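Uncharacterized protein (Bacteroides eggerthii, PDB 4FTD) is of unknown function but joins an immunoglobulin-like domain to a six-bladed beta-propeller and may have a role in carbohydrate metabolism. Local coordinates at residues 128-133 with 163-168; 120-125 with 169-174; 77-80 with 85-88. All blocks are in the same frame, centred on the assembly; numbering follows the deposited sequence. Where two conformers were deposited one is given.

The three contacts sample both domains of one chain. Along the sequence, interaction 3 closes first, within the immunoglobulin-like domain; interaction 1 is then nested inside the loop closed by interaction 2, both in the propeller. Interactions 1 and 2 have centres about 9 Å apart, share helix 167-171 and touch directly: Tyr130 N is probably hydrogen-bonded to Phe124 O, and Leu165 packs on Leu170. Together they tie the outer strand of the closing blade to the next blade. Interaction 3 lies about 55 Å from interaction 1 and 49 Å from interaction 2, centre to centre, and is a local matter of the other domain.

Interaction 1 (128-133 with 163-168); sequences NIYSDF and HLLKVS
The backbones stay well apart, with CA atoms 11.0 Å from one another at Tyr130 and Leu165 and 10.5 Å at Asp132 and His163, so the space between the loop and strand 163-166 is bridged by side chains alone. Its polar core is a hydrogen bond of 2.7 Å between Tyr130 OH and His163 NE2. The two rings approach from opposite directions and meet rim to rim, with planes at 40°; the phenol oxygen lies near the imidazole plane, and NE2 lies near the plane of the phenol. Tyr130 reaches this far because its CG stands opposite the backbone nitrogen (chi1 -173°), sending the ring across the gap. Beside the polar pair, Leu165 supplies the apolar part: its CD1 comes within 3.6 Å of Tyr130 CE1, while its other methyl, CD2, is 3.6 Å from Tyr130 OH. Asp132 comes to the same end of the imidazole as the phenol, its OD2 3.1 Å from His163 CE1 and its carboxylate steeply turned against the ring. OD2 makes no hydrogen bond to His163, though its charge probably favours the imidazole edge beside it; it is hydrogen-bonded to His160 ND1, and OD1 accepts from Asn158 ND2. The histidine is held at its other nitrogen too, where ND1 meets Thr161 O, and the ring of His160 packs against it edge-to-face. All four touching residues are buried. In the fold, the loop links strands 120-125 and 138-143, and strand 163-166 lies between strands 147-152 and 178-179 of one four-stranded antiparallel beta-propeller blade, leading directly into helix 167-171.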
# COMPACT_ATOMS: atom_id res chain seq x y z
N ASN A 128 -10.67 -14.74 12.55
CA ASN A 128 -9.87 -15.77 11.92
C ASN A 128 -8.36 -15.63 12.26
O ASN A 128 -7.52 -16.04 11.44
CB ASN A 128 -10.11 -15.76 10.41
CG ASN A 128 -9.63 -17.05 9.72
OD1 ASN A 128 -9.83 -18.16 10.23
ND2 ASN A 128 -8.96 -16.90 8.58
N ILE A 129 -8.04 -15.06 13.43
CA ILE A 129 -6.65 -14.78 13.85
C ILE A 129 -5.73 -15.99 13.66
O ILE A 129 -6.04 -17.07 14.11
CB ILE A 129 -6.60 -14.29 15.34
CG1 ILE A 129 -5.18 -13.83 15.71
CG2 ILE A 129 -7.17 -15.36 16.30
CD1 ILE A 129 -5.05 -13.22 17.09
N TYR A 130 -4.61 -15.83 12.93
CA TYR A 130 -3.64 -16.91 12.76
C TYR A 130 -3.17 -17.35 14.16
O TYR A 130 -2.77 -16.52 14.97
CB TYR A 130 -2.46 -16.46 11.88
CG TYR A 130 -1.56 -17.60 11.56
CD1 TYR A 130 -1.97 -18.58 10.69
CD2 TYR A 130 -0.29 -17.72 12.16
CE1 TYR A 130 -1.16 -19.67 10.42
CE2 TYR A 130 0.51 -18.83 11.91
CZ TYR A 130 0.09 -19.78 11.02
OH TYR A 130 0.88 -20.85 10.78
N SER A 131 -3.25 -18.65 14.46
CA SER A 131 -3.14 -19.15 15.85
C SER A 131 -1.84 -18.74 16.54
O SER A 131 -1.84 -18.34 17.70
CB SER A 131 -3.32 -20.69 15.92
OG SER A 131 -2.29 -21.28 15.14
N ASP A 132 -0.73 -18.78 15.81
CA ASP A 132 0.58 -18.32 16.40
C ASP A 132 0.63 -16.86 16.77
O ASP A 132 1.31 -16.47 17.72
CB ASP A 132 1.74 -18.68 15.51
CG ASP A 132 1.89 -20.18 15.36
OD1 ASP A 132 1.65 -20.94 16.32
OD2 ASP A 132 2.24 -20.60 14.25
N PHE A 133 -0.17 -16.06 16.08
CA PHE A 133 -0.36 -14.67 16.42
C PHE A 133 -1.33 -14.36 17.55
O PHE A 133 -1.59 -13.20 17.79
CB PHE A 133 -0.76 -13.84 15.17
CG PHE A 133 0.41 -13.47 14.34
CD1 PHE A 133 1.27 -12.52 14.80
CD2 PHE A 133 0.62 -14.04 13.10
CE1 PHE A 133 2.37 -12.16 14.08
CE2 PHE A 133 1.72 -13.70 12.36
CZ PHE A 133 2.60 -12.74 12.85
N HIS A 163 8.21 -20.25 10.21
CA HIS A 163 7.71 -20.94 9.08
C HIS A 163 7.12 -20.03 8.03
O HIS A 163 6.86 -18.89 8.27
CB HIS A 163 6.67 -21.98 9.52
CG HIS A 163 5.51 -21.40 10.28
ND1 HIS A 163 5.61 -21.05 11.61
CD2 HIS A 163 4.21 -21.17 9.91
CE1 HIS A 163 4.41 -20.64 12.03
NE2 HIS A 163 3.56 -20.67 11.02
N LEU A 164 7.00 -20.60 6.84
CA LEU A 164 6.35 -19.98 5.70
C LEU A 164 4.98 -20.61 5.46
O LEU A 164 4.74 -21.77 5.80
CB LEU A 164 7.23 -20.12 4.46
CG LEU A 164 8.65 -19.56 4.52
CD1 LEU A 164 9.41 -19.95 3.25
CD2 LEU A 164 8.64 -18.07 4.70
N LEU A 165 4.09 -19.82 4.89
CA LEU A 165 2.78 -20.24 4.46
C LEU A 165 2.71 -19.79 2.99
O LEU A 165 2.94 -18.64 2.68
CB LEU A 165 1.74 -19.53 5.30
CG LEU A 165 1.71 -19.74 6.83
CD1 LEU A 165 0.80 -18.72 7.50
CD2 LEU A 165 1.21 -21.15 7.16
N LYS A 166 2.43 -20.70 2.10
CA LYS A 166 2.32 -20.37 0.69
C LYS A 166 1.02 -19.55 0.51
O LYS A 166 -0.06 -19.94 0.97
CB LYS A 166 2.30 -21.67 -0.12
CG LYS A 166 3.16 -21.66 -1.37
CD LYS A 166 2.89 -22.83 -2.31
CE LYS A 166 2.90 -24.21 -1.66
NZ LYS A 166 4.18 -24.54 -0.97
N VAL A 167 1.14 -18.38 -0.10
CA VAL A 167 -0.03 -17.51 -0.34
C VAL A 167 -1.13 -18.22 -1.17
O VAL A 167 -2.31 -18.09 -0.84
CB VAL A 167 0.39 -16.18 -0.97
CG1 VAL A 167 -0.85 -15.40 -1.40
CG2 VAL A 167 1.23 -15.40 0.05
N SER A 168 -0.76 -19.01 -2.16
CA SER A 168 -1.78 -19.77 -2.94
C SER A 168 -2.60 -20.71 -2.02
O SER A 168 -3.81 -20.86 -2.21
CB SER A 168 -1.17 -20.54 -4.10
OG SER A 168 -0.17 -21.38 -3.62

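Interaction 2 (120-125 with 169-174); sequences TVYNFS and DLKRGE
Phe124 and Leu170 form the buried half of this contact, where strand 120-125 meets the short helix 167-171. Leu170 CD2 sits over one face of the phenyl ring, 4.1 Å from its centroid, in a CH-pi contact tilted 27° from the ring normal. The ring edge is engaged as well: Phe124 CZ lies 3.5 Å from Leu170 O, which is in the ring plane and also accepts the amide of Gly173. Phe440 of strand 439-446 meets both side chains and completes this apolar cluster. The other half is packed just as closely: Lys171 lays its methylenes on Tyr122, with CG 3.6 Å from the centroid of the Tyr122 ring and only 10° off its normal. The loose, solvent side begins at the far end of Lys171, where the chain continues extended past the phenol (chi2 177°), taking NZ to a long, weak ion pair with Glu444. Replacing Tyr122 by an alanine would probably leave the lysine methylenes without the flat surface they rest on and the chain freer to swing into solvent. Exposed Arg172, in one of two conformers, joins Asp169 and Glu174 in a salt-bridge network, NH2 to Asp169 OD1 being 2.7 Å. The helix ends in a Schellman motif: Glu174 N bonds to Asp169 O at 2.9 Å, and Gly173 has the positive phi of its C-prime position. Strand 120-125 pairs with 439-446 as the outermost strand of the last blade, the N-terminal strand completing a C-terminal blade in the "Velcro" closure characteristic of beta-propellers.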
# COMPACT_ATOMS: atom_id res chain seq x y z
N THR A 120 -10.08 -7.29 -2.44
CA THR A 120 -10.24 -8.74 -2.26
C THR A 120 -9.38 -9.01 -1.05
O THR A 120 -8.15 -8.76 -1.07
CB THR A 120 -9.78 -9.55 -3.47
OG1 THR A 120 -10.62 -9.22 -4.56
CG2 THR A 120 -9.92 -11.06 -3.21
N VAL A 121 -10.01 -9.46 0.02
CA VAL A 121 -9.34 -9.66 1.31
C VAL A 121 -9.17 -11.12 1.67
O VAL A 121 -10.10 -11.90 1.56
CB VAL A 121 -10.13 -8.96 2.44
CG1 VAL A 121 -9.43 -9.13 3.78
CG2 VAL A 121 -10.29 -7.47 2.12
N TYR A 122 -7.95 -11.49 2.08
CA TYR A 122 -7.64 -12.79 2.65
C TYR A 122 -7.23 -12.49 4.09
O TYR A 122 -6.11 -12.01 4.37
CB TYR A 122 -6.55 -13.50 1.86
CG TYR A 122 -6.92 -13.63 0.41
CD1 TYR A 122 -7.87 -14.55 -0.02
CD2 TYR A 122 -6.34 -12.79 -0.53
CE1 TYR A 122 -8.22 -14.66 -1.37
CE2 TYR A 122 -6.69 -12.88 -1.87
CZ TYR A 122 -7.62 -13.80 -2.29
OH TYR A 122 -7.86 -13.83 -3.63
N ASN A 123 -8.17 -12.75 4.99
CA ASN A 123 -8.06 -12.34 6.38
C ASN A 123 -7.64 -13.43 7.35
O ASN A 123 -8.30 -14.45 7.45
CB ASN A 123 -9.39 -11.80 6.83
CG ASN A 123 -9.34 -11.25 8.24
OD1 ASN A 123 -8.33 -10.70 8.67
ND2 ASN A 123 -10.42 -11.38 8.95
N PHE A 124 -6.55 -13.17 8.08
CA PHE A 124 -6.06 -14.06 9.16
C PHE A 124 -5.92 -13.26 10.46
O PHE A 124 -4.94 -13.42 11.19
CB PHE A 124 -4.80 -14.82 8.75
CG PHE A 124 -5.04 -15.70 7.56
CD1 PHE A 124 -4.99 -15.16 6.27
CD2 PHE A 124 -5.44 -17.02 7.72
CE1 PHE A 124 -5.29 -15.92 5.17
CE2 PHE A 124 -5.74 -17.79 6.62
CZ PHE A 124 -5.68 -17.25 5.34
N SER A 125 -6.96 -12.46 10.72
CA SER A 125 -7.07 -11.61 11.91
C SER A 125 -8.48 -11.70 12.44
O SER A 125 -9.31 -12.36 11.83
CB SER A 125 -6.70 -10.15 11.61
OG SER A 125 -7.72 -9.43 10.90
N ASP A 169 -1.96 -21.31 -1.01
CA ASP A 169 -2.68 -22.11 -0.00
C ASP A 169 -3.59 -21.26 0.87
O ASP A 169 -4.75 -21.60 1.06
CB ASP A 169 -1.73 -22.87 0.90
CG ASP A 169 -1.04 -24.03 0.18
OD1 ASP A 169 -1.53 -24.47 -0.86
OD2 ASP A 169 -0.01 -24.51 0.70
N LEU A 170 -3.07 -20.17 1.41
CA LEU A 170 -3.89 -19.26 2.22
C LEU A 170 -5.12 -18.68 1.49
O LEU A 170 -6.15 -18.46 2.10
CB LEU A 170 -3.06 -18.10 2.72
CG LEU A 170 -1.92 -18.39 3.69
CD1 LEU A 170 -1.08 -17.13 3.88
CD2 LEU A 170 -2.38 -18.93 5.04
N LYS A 171 -5.00 -18.40 0.19
CA LYS A 171 -6.14 -17.90 -0.58
C LYS A 171 -7.26 -18.93 -0.64
O LYS A 171 -8.40 -18.55 -0.79
CB LYS A 171 -5.74 -17.48 -2.00
CG LYS A 171 -4.88 -16.21 -2.07
CD LYS A 171 -4.46 -15.90 -3.52
CE LYS A 171 -3.64 -14.61 -3.57
NZ LYS A 171 -3.05 -14.23 -4.89
N ARG A 172 -6.93 -20.21 -0.53
CA ARG A 172 -7.91 -21.28 -0.50
C ARG A 172 -8.29 -21.62 0.95
O ARG A 172 -8.97 -22.60 1.20
CB ARG A 172 -7.36 -22.51 -1.23
CG ARG A 172 -6.99 -22.23 -2.69
CD ARG A 172 -6.36 -23.43 -3.38
NE ARG A 172 -5.18 -23.92 -2.67
CZ ARG A 172 -5.11 -25.11 -2.09
NH1 ARG A 172 -6.14 -25.93 -2.18
NH2 ARG A 172 -4.02 -25.47 -1.45
N GLY A 173 -7.86 -20.80 1.91
CA GLY A 173 -8.13 -21.03 3.33
C GLY A 173 -7.35 -22.18 3.95
O GLY A 173 -7.68 -22.63 5.02
N GLU A 174 -6.28 -22.63 3.30
CA GLU A 174 -5.52 -23.77 3.81
C GLU A 174 -4.24 -23.30 4.49
O GLU A 174 -3.41 -22.65 3.86
CB GLU A 174 -5.16 -24.73 2.67
CG GLU A 174 -6.36 -25.28 1.91
CD GLU A 174 -6.01 -26.44 1.00
OE1 GLU A 174 -4.82 -26.63 0.66
OE2 GLU A 174 -6.94 -27.17 0.63

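Interaction 3 (77-80 with 85-88); sequences YSMD and EKTQ
Tyr77 lays one face of its ring against Gln88, whose CG stands 3.3 Å above the ring plane, displaced from the centre toward the rim. This CH-pi contact belongs to the immunoglobulin-like domain, where the loop after edge strand 74-75 packs against the beginning of strand 85-93 shortly before the chain enters that strand. The phenol and the glutamine side chain run antiparallel alongside each other, and Gln88 CB comes to 3.3 Å from Tyr77 OH. A bend at the CB-CG bond (chi2 -76°) turns the Gln88 amide steeply to the ring plane, and the aliphatic part of the side chain does the touching. The ring edge has a partner of its own: Lys86 O lies in the ring plane, 3.3 Å from Tyr77 CE2. Beyond the contact the hydroxyl is bonded to Met103 O of strand 98-106, the antiparallel neighbour of 85-93, so the tyrosine is held at its tip as well as on its face. Its backbone is meanwhile hydrogen-bonded to Phe55.

Farther along the loop, Met79, present as selenomethionine, runs alongside the base of Lys86, with its CG 3.8 Å from Lys86 CB. The bent end of Met79 brings SE to 3.7 Å from Glu85 N, against the main chain at the start of the strand. Lys86 itself extends the other way over the loop, its partly exposed chain covering the peptide that follows Ser78. CG lies opposite the backbone nitrogen (chi1 -178°), and the nearly straight chain beyond it runs past the carbonyl of Ser78, meeting its oxygen with two atoms: Lys86 CD is 3.2 Å from Ser78 O, and Lys86 NZ gives Ser78 O a weak hydrogen bond of 3.3 Å.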
# COMPACT_ATOMS: atom_id res chain seq x y z
N TYR A 77 -20.41 21.41 -29.97
CA TYR A 77 -20.09 21.10 -28.58
C TYR A 77 -18.65 21.54 -28.20
O TYR A 77 -18.02 20.93 -27.35
CB TYR A 77 -20.30 19.60 -28.32
CG TYR A 77 -21.74 19.28 -28.02
CD1 TYR A 77 -22.64 19.04 -29.05
CD2 TYR A 77 -22.22 19.30 -26.72
CE1 TYR A 77 -23.97 18.78 -28.77
CE2 TYR A 77 -23.54 19.03 -26.44
CZ TYR A 77 -24.42 18.78 -27.47
OH TYR A 77 -25.74 18.49 -27.22
N SER A 78 -18.15 22.57 -28.87
CA SER A 78 -16.85 23.15 -28.54
C SER A 78 -16.72 23.33 -27.02
O SER A 78 -17.62 23.85 -26.36
CB SER A 78 -16.67 24.49 -29.24
OG SER A 78 -16.55 24.31 -30.63
N MSE A 79 -15.60 22.85 -26.49
CA MSE A 79 -15.25 22.97 -25.08
C MSE A 79 -13.78 23.37 -25.03
O MSE A 79 -13.01 22.93 -25.88
CB MSE A 79 -15.35 21.59 -24.42
CG MSE A 79 -16.70 21.19 -23.97
SE MSE A 79 -16.72 19.32 -23.49
CE MSE A 79 -17.29 18.56 -25.24
N ASP A 80 -13.38 24.15 -24.04
CA ASP A 80 -11.93 24.37 -23.82
C ASP A 80 -11.28 23.10 -23.22
O ASP A 80 -11.98 22.23 -22.69
CB ASP A 80 -11.67 25.60 -22.96
CG ASP A 80 -12.44 25.58 -21.66
OD1 ASP A 80 -12.49 24.52 -21.01
OD2 ASP A 80 -12.99 26.64 -21.30
N GLU A 85 -17.38 18.30 -19.97
CA GLU A 85 -18.75 18.14 -20.46
C GLU A 85 -19.40 19.45 -20.89
O GLU A 85 -19.01 20.54 -20.47
CB GLU A 85 -19.63 17.41 -19.44
CG GLU A 85 -20.02 18.20 -18.22
CD GLU A 85 -20.95 17.40 -17.33
OE1 GLU A 85 -20.54 16.30 -16.88
OE2 GLU A 85 -22.09 17.86 -17.09
N LYS A 86 -20.40 19.31 -21.76
CA LYS A 86 -21.17 20.43 -22.27
C LYS A 86 -22.57 19.93 -22.63
O LYS A 86 -22.71 18.88 -23.24
CB LYS A 86 -20.47 21.03 -23.50
CG LYS A 86 -21.20 22.24 -24.08
CD LYS A 86 -20.40 23.03 -25.10
CE LYS A 86 -21.27 24.15 -25.67
NZ LYS A 86 -20.52 25.34 -26.16
N THR A 87 -23.59 20.72 -22.28
CA THR A 87 -25.00 20.45 -22.61
C THR A 87 -25.46 21.53 -23.62
O THR A 87 -25.03 22.66 -23.54
CB THR A 87 -25.87 20.48 -21.35
OG1 THR A 87 -25.40 19.48 -20.46
CG2 THR A 87 -27.33 20.20 -21.65
N GLN A 88 -26.27 21.12 -24.59
CA GLN A 88 -26.89 21.96 -25.63
C GLN A 88 -28.36 21.46 -25.75
O GLN A 88 -28.66 20.30 -25.44
CB GLN A 88 -26.29 21.74 -27.03
CG GLN A 88 -24.84 22.11 -27.27
CD GLN A 88 -24.68 23.60 -27.39
OE1 GLN A 88 -24.68 24.31 -26.40
NE2 GLN A 88 -24.56 24.09 -28.61